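PDB 5Z6P: B-agarase from Agarivorans gilvus, which probably hydrolyses beta-galactosidic linkages of agarose, as a glycoside hydrolase of family 50 with agarase activity. Local coordinates for residues F40-S45 / S204-Q209; N401-Y406 / A411-K416. All blocks are in the same frame, centred on the assembly; numbering follows the deposited sequence.

The two contacts lie far apart, with centres about 57 Å from each other and nearest atoms about 36 Å apart, and they share no element of the fold. Interaction 1 is a buried contact in the N-terminal beta-rich region that matches the agarase CBM-like family. It joins a loop to a strand that is distant in sequence, through three phenylalanine rings. Interaction 2 lies at the surface and joins two consecutive helices linked by a short loop. Its chemistry is more mixed: aliphatic parts of polar side chains lie over tyrosine faces, and a methionine sulfur meets a leucine. Interaction 2 buries about twice as much area, 389 against 182 Å².

Interaction 1: residues F40-S45 / S204-Q209; sequences FDFSQS and SNFRLQ
An aromatic cluster of F40, F42 and F206 joins the loop after strand 36-38 to strand 199-210 within the agarase CBM-like domain. F206 is the shared member. It meets the two loop rings with different parts of its side chain. F40 turns the edge of its ring toward the face of F206 in an offset edge-to-face pair, with centroids 6.0 Å apart and planes at 65°. The closest approach is from F40 CD2 to F206 CB, 3.8 Å. F42 meets F206 with its CZ and CE2 atoms. F42 CZ lies 3.8 Å from F206 CD1, with F206 CE1 just beyond. The two rings meet obliquely, their planes at 61°. F42 CE2 also comes within 4.3 Å of S204 CA. F206 CB points toward the loop, and its CG lies anti to the carbonyl carbon (chi1 -68°). The loop itself has an Asx turn: S43 N donates to D41 OD1 at 3.0 Å, from above the carboxylate plane. S43 OG is held in turn by E63. On the strand, R207 points away from the loop and forms a salt bridge with D100. Around the cluster, F51 meets F40 edge-to-face, and F99 meets F206. I81 of strand 76-81 touches both F40 and F206, while L65 of strand 64-69 packs on F42.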
loop_
_atom_site.group_PDB
_atom_site.type_symbol
_atom_site.label_atom_id
_atom_site.label_comp_id
_atom_site.label_asym_id
_atom_site.label_seq_id
_atom_site.Cartn_x
_atom_site.Cartn_y
_atom_site.Cartn_z
ATOM N N PHE A 40 -32.406 -8.575 -12.886
ATOM C CA PHE A 40 -32.771 -9.978 -12.737
ATOM C C PHE A 40 -34.132 -10.153 -12.098
ATOM O O PHE A 40 -34.801 -9.185 -11.752
ATOM C CB PHE A 40 -31.724 -10.720 -11.901
ATOM C CG PHE A 40 -30.336 -10.588 -12.431
ATOM C CD1 PHE A 40 -30.040 -10.988 -13.721
ATOM C CD2 PHE A 40 -29.328 -10.072 -11.647
ATOM C CE1 PHE A 40 -28.769 -10.864 -14.224
ATOM C CE2 PHE A 40 -28.053 -9.941 -12.144
ATOM C CZ PHE A 40 -27.772 -10.338 -13.439
ATOM N N ASP A 41 -34.537 -11.407 -11.951
ATOM C CA ASP A 41 -35.752 -11.740 -11.227
ATOM C C ASP A 41 -35.433 -12.792 -10.182
ATOM O O ASP A 41 -35.203 -13.950 -10.515
ATOM C CB ASP A 41 -36.836 -12.242 -12.177
ATOM C CG ASP A 41 -38.149 -12.501 -11.474
ATOM O OD1 ASP A 41 -38.301 -12.059 -10.316
ATOM O OD2 ASP A 41 -39.037 -13.127 -12.088
ATOM N N PHE A 42 -35.404 -12.381 -8.920
ATOM C CA PHE A 42 -35.084 -13.299 -7.841
ATOM C C PHE A 42 -36.363 -13.912 -7.263
ATOM O O PHE A 42 -36.334 -14.547 -6.213
ATOM C CB PHE A 42 -34.283 -12.596 -6.741
ATOM C CG PHE A 42 -32.810 -12.451 -7.038
ATOM C CD1 PHE A 42 -32.300 -12.732 -8.288
ATOM C CD2 PHE A 42 -31.937 -12.044 -6.045
ATOM C CE1 PHE A 42 -30.957 -12.603 -8.546
ATOM C CE2 PHE A 42 -30.592 -11.912 -6.292
ATOM C CZ PHE A 42 -30.098 -12.194 -7.544
ATOM N N SER A 43 -37.479 -13.720 -7.960
ATOM C CA SER A 43 -38.758 -14.294 -7.546
ATOM C C SER A 43 -38.809 -15.782 -7.815
ATOM O O SER A 43 -39.582 -16.500 -7.193
ATOM C CB SER A 43 -39.930 -13.626 -8.268
ATOM O OG SER A 43 -40.027 -12.254 -7.946
ATOM N N GLN A 44 -37.987 -16.241 -8.747
ATOM C CA GLN A 44 -38.084 -17.611 -9.226
ATOM C C GLN A 44 -37.433 -18.598 -8.277
ATOM O O GLN A 44 -36.732 -18.218 -7.342
ATOM C CB GLN A 44 -37.450 -17.739 -10.612
ATOM C CG GLN A 44 -37.800 -16.611 -11.573
ATOM C CD GLN A 44 -39.231 -16.663 -12.085
ATOM O OE1 GLN A 44 -40.035 -17.491 -11.659
ATOM N NE2 GLN A 44 -39.550 -15.775 -13.014
ATOM N N SER A 45 -37.664 -19.877 -8.541
ATOM C CA SER A 45 -37.122 -20.939 -7.712
ATOM C C SER A 45 -35.609 -21.005 -7.814
ATOM O O SER A 45 -34.929 -21.485 -6.904
ATOM C CB SER A 45 -37.727 -22.289 -8.110
ATOM O OG SER A 45 -37.380 -22.631 -9.442
ATOM N N SER A 204 -29.474 -8.661 -3.027
ATOM C CA SER A 204 -30.785 -8.530 -3.635
ATOM C C SER A 204 -30.787 -7.255 -4.498
ATOM O O SER A 204 -29.901 -6.419 -4.406
ATOM C CB SER A 204 -31.884 -8.496 -2.538
ATOM O OG SER A 204 -31.762 -7.289 -1.802
ATOM N N ASN A 205 -31.796 -7.130 -5.345
ATOM C CA ASN A 205 -32.118 -5.869 -5.972
ATOM C C ASN A 205 -31.039 -5.317 -6.892
ATOM O O ASN A 205 -30.840 -4.111 -6.985
ATOM C CB ASN A 205 -32.438 -4.906 -4.851
ATOM C CG ASN A 205 -33.680 -5.297 -4.037
ATOM O OD1 ASN A 205 -34.468 -4.387 -3.753
ATOM N ND2 ASN A 205 -34.026 -6.603 -3.983
ATOM N N PHE A 206 -30.428 -6.223 -7.640
ATOM C CA PHE A 206 -29.550 -5.857 -8.736
ATOM C C PHE A 206 -30.341 -5.063 -9.760
ATOM O O PHE A 206 -31.448 -5.442 -10.131
ATOM C CB PHE A 206 -28.902 -7.090 -9.401
ATOM C CG PHE A 206 -27.916 -7.809 -8.528
ATOM C CD1 PHE A 206 -28.343 -8.800 -7.668
ATOM C CD2 PHE A 206 -26.572 -7.485 -8.555
ATOM C CE1 PHE A 206 -27.461 -9.461 -6.860
ATOM C CE2 PHE A 206 -25.680 -8.149 -7.733
ATOM C CZ PHE A 206 -26.132 -9.139 -6.893
ATOM N N ARG A 207 -29.743 -3.968 -10.217
ATOM C CA ARG A 207 -30.419 -2.983 -11.037
ATOM C C ARG A 207 -29.432 -2.042 -11.692
ATOM O O ARG A 207 -28.279 -1.949 -11.273
ATOM C CB ARG A 207 -31.389 -2.175 -10.184
ATOM C CG ARG A 207 -30.701 -1.322 -9.131
ATOM C CD ARG A 207 -31.630 -1.027 -7.986
ATOM N NE ARG A 207 -31.070 -0.096 -7.020
ATOM C CZ ARG A 207 -30.611 -0.439 -5.821
ATOM N NH1 ARG A 207 -30.635 -1.698 -5.438
ATOM N NH2 ARG A 207 -30.130 0.480 -5.001
ATOM N N LEU A 208 -29.903 -1.347 -12.724
ATOM C CA LEU A 208 -29.221 -0.178 -13.246
ATOM C C LEU A 208 -29.954 1.034 -12.693
ATOM O O LEU A 208 -31.184 1.076 -12.691
ATOM C CB LEU A 208 -29.206 -0.178 -14.775
ATOM C CG LEU A 208 -28.365 -1.309 -15.371
ATOM C CD1 LEU A 208 -28.547 -1.399 -16.861
ATOM C CD2 LEU A 208 -26.900 -1.117 -15.041
ATOM N N GLN A 209 -29.199 2.001 -12.188
ATOM C CA GLN A 209 -29.796 3.153 -11.541
ATOM C C GLN A 209 -29.203 4.450 -12.055
ATOM O O GLN A 209 -27.989 4.614 -12.092
ATOM C CB GLN A 209 -29.625 3.059 -10.027
ATOM C CG GLN A 209 -30.339 4.151 -9.267
ATOM C CD GLN A 209 -30.825 3.683 -7.913
ATOM O OE1 GLN A 209 -31.410 2.605 -7.784
ATOM N NE2 GLN A 209 -30.598 4.498 -6.893
#

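Interaction 2: residues N401-Y406 / A411-K416; sequences NLQRKY and ADYMAK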
loop_
_atom_site.group_PDB
_atom_site.type_symbol
_atom_site.label_atom_id
_atom_site.label_comp_id
_atom_site.label_asym_id
_atom_site.label_seq_id
_atom_site.Cartn_x
_atom_site.Cartn_y
_atom_site.Cartn_z
ATOM N N ASN A 401 -1.352 22.185 13.262
ATOM C CA ASN A 401 -1.883 21.658 14.515
ATOM C C ASN A 401 -0.779 21.345 15.527
ATOM O O ASN A 401 -0.980 21.492 16.725
ATOM C CB ASN A 401 -2.758 20.426 14.251
ATOM C CG ASN A 401 -4.038 20.774 13.503
ATOM O OD1 ASN A 401 -4.620 21.828 13.716
ATOM N ND2 ASN A 401 -4.470 19.895 12.615
ATOM N N LEU A 402 0.391 20.935 15.058
ATOM C CA LEU A 402 1.524 20.811 15.954
ATOM C C LEU A 402 1.861 22.163 16.613
ATOM O O LEU A 402 2.098 22.240 17.823
ATOM C CB LEU A 402 2.742 20.265 15.216
ATOM C CG LEU A 402 2.637 18.838 14.673
ATOM C CD1 LEU A 402 4.001 18.365 14.178
ATOM C CD2 LEU A 402 2.068 17.885 15.722
ATOM N N GLN A 403 1.881 23.227 15.815
ATOM C CA GLN A 403 2.186 24.548 16.348
ATOM C C GLN A 403 1.078 25.028 17.303
ATOM O O GLN A 403 1.370 25.553 18.375
ATOM C CB GLN A 403 2.397 25.559 15.219
ATOM C CG GLN A 403 2.815 26.923 15.732
ATOM C CD GLN A 403 3.289 27.850 14.646
ATOM O OE1 GLN A 403 3.356 27.477 13.478
ATOM N NE2 GLN A 403 3.622 29.076 15.027
ATOM N N ARG A 404 -0.174 24.822 16.911
ATOM C CA ARG A 404 -1.319 25.103 17.772
ATOM C C ARG A 404 -1.208 24.379 19.106
ATOM O O ARG A 404 -1.473 24.955 20.156
ATOM C CB ARG A 404 -2.626 24.700 17.089
ATOM C CG ARG A 404 -3.043 25.610 15.936
ATOM C CD ARG A 404 -4.287 25.069 15.283
ATOM N NE ARG A 404 -4.905 26.037 14.397
ATOM C CZ ARG A 404 -5.312 25.766 13.163
ATOM N NH1 ARG A 404 -5.149 24.551 12.655
ATOM N NH2 ARG A 404 -5.875 26.715 12.428
ATOM N N LYS A 405 -0.796 23.117 19.054
ATOM C CA LYS A 405 -0.741 22.283 20.254
ATOM C C LYS A 405 0.419 22.608 21.184
ATOM O O LYS A 405 0.266 22.597 22.401
ATOM C CB LYS A 405 -0.654 20.803 19.875
ATOM C CG LYS A 405 -1.955 20.201 19.384
ATOM C CD LYS A 405 -1.803 18.721 19.079
ATOM C CE LYS A 405 -1.104 17.988 20.212
ATOM N NZ LYS A 405 -1.403 16.528 20.160
ATOM N N TYR A 406 1.579 22.879 20.599
ATOM C CA TYR A 406 2.825 22.880 21.346
ATOM C C TYR A 406 3.647 24.165 21.239
ATOM O O TYR A 406 4.679 24.289 21.891
ATOM C CB TYR A 406 3.731 21.735 20.872
ATOM C CG TYR A 406 3.241 20.323 21.068
ATOM C CD1 TYR A 406 2.626 19.913 22.248
ATOM C CD2 TYR A 406 3.431 19.382 20.069
ATOM C CE1 TYR A 406 2.198 18.617 22.406
ATOM C CE2 TYR A 406 3.012 18.089 20.222
ATOM C CZ TYR A 406 2.399 17.706 21.380
ATOM O OH TYR A 406 1.996 16.409 21.485
ATOM N N ALA A 411 7.537 28.391 21.575
ATOM C CA ALA A 411 8.092 27.095 21.951
ATOM C C ALA A 411 8.429 26.276 20.689
ATOM O O ALA A 411 7.799 26.443 19.646
ATOM C CB ALA A 411 7.124 26.349 22.849
ATOM N N ASP A 412 9.446 25.427 20.792
ATOM C CA ASP A 412 9.889 24.557 19.700
ATOM C C ASP A 412 8.938 23.362 19.544
ATOM O O ASP A 412 9.181 22.290 20.107
ATOM C CB ASP A 412 11.324 24.078 19.972
ATOM C CG ASP A 412 11.928 23.287 18.818
ATOM O OD1 ASP A 412 11.198 22.857 17.903
ATOM O OD2 ASP A 412 13.160 23.091 18.840
ATOM N N TYR A 413 7.870 23.546 18.771
ATOM C CA TYR A 413 6.832 22.532 18.677
ATOM C C TYR A 413 7.311 21.257 17.958
ATOM O O TYR A 413 6.807 20.162 18.216
ATOM C CB TYR A 413 5.592 23.102 17.982
ATOM C CG TYR A 413 5.853 23.798 16.663
ATOM C CD1 TYR A 413 5.874 23.083 15.474
ATOM C CD2 TYR A 413 6.052 25.173 16.605
ATOM C CE1 TYR A 413 6.106 23.712 14.264
ATOM C CE2 TYR A 413 6.284 25.815 15.403
ATOM C CZ TYR A 413 6.310 25.083 14.235
ATOM O OH TYR A 413 6.533 25.721 13.035
ATOM N N MET A 414 8.280 21.393 17.069
ATOM C CA MET A 414 8.785 20.211 16.381
ATOM C C MET A 414 9.538 19.316 17.350
ATOM O O MET A 414 9.394 18.101 17.306
ATOM C CB MET A 414 9.658 20.597 15.202
ATOM C CG MET A 414 8.860 21.168 14.044
ATOM S SD MET A 414 7.443 20.163 13.543
ATOM C CE MET A 414 8.257 18.602 13.164
ATOM N N ALA A 415 10.301 19.927 18.246
ATOM C CA ALA A 415 11.053 19.183 19.245
ATOM C C ALA A 415 10.098 18.503 20.214
ATOM O O ALA A 415 10.347 17.408 20.682
ATOM C CB ALA A 415 12.002 20.094 19.994
ATOM N N LYS A 416 8.992 19.160 20.522
ATOM C CA LYS A 416 8.044 18.559 21.440
ATOM C C LYS A 416 7.361 17.392 20.744
ATOM O O LYS A 416 7.172 16.335 21.330
ATOM C CB LYS A 416 7.027 19.591 21.926
ATOM C CG LYS A 416 6.034 19.065 22.938
ATOM C CD LYS A 416 6.698 18.670 24.249
ATOM C CE LYS A 416 5.645 18.466 25.342
ATOM N NZ LYS A 416 6.256 18.080 26.639
#
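Two consecutive helices joined by a short loop pack together, the end of helix 397-406 against the first turn of helix 413-428. Two tyrosines, one from each helix, carry most of the contact. The Y413 ring receives Q403 over one face. Q403 CB sits 3.9 Å from the ring centroid and only 9° off the normal, a CH-pi contact. The rest of Q403 follows the ring, with CG 3.7 Å from Y413 CE2, and its amide lies nearly parallel to it, the planes 10° apart. The Q403 chain is extended beyond CG, which lays it along the tyrosine. Q403 OE1 is hydrogen-bonded to H377 NE2 outside the two segments, and this probably helps to fix the amide. Y413 CG lies between its backbone N and carbonyl carbon (chi1 51°), directing the ring toward Q403. The Y406 ring lies between aliphatic carbons of two lysines, K405 CB over the centre of one face and K416 CG over the opposite face, offset toward the rim. K416 CG is 3.6 Å from the Y406 centroid, again CH-pi. Between the two tyrosines, Y406 CB and Y413 CB touch at 3.7 Å. At the start of the second helix, D412 is the N-cap: its OD1 accepts from A415 N at 3.1 Å. L402 CD1 meets M414 SD at 3.9 Å, the two side chains crossing at about a right angle.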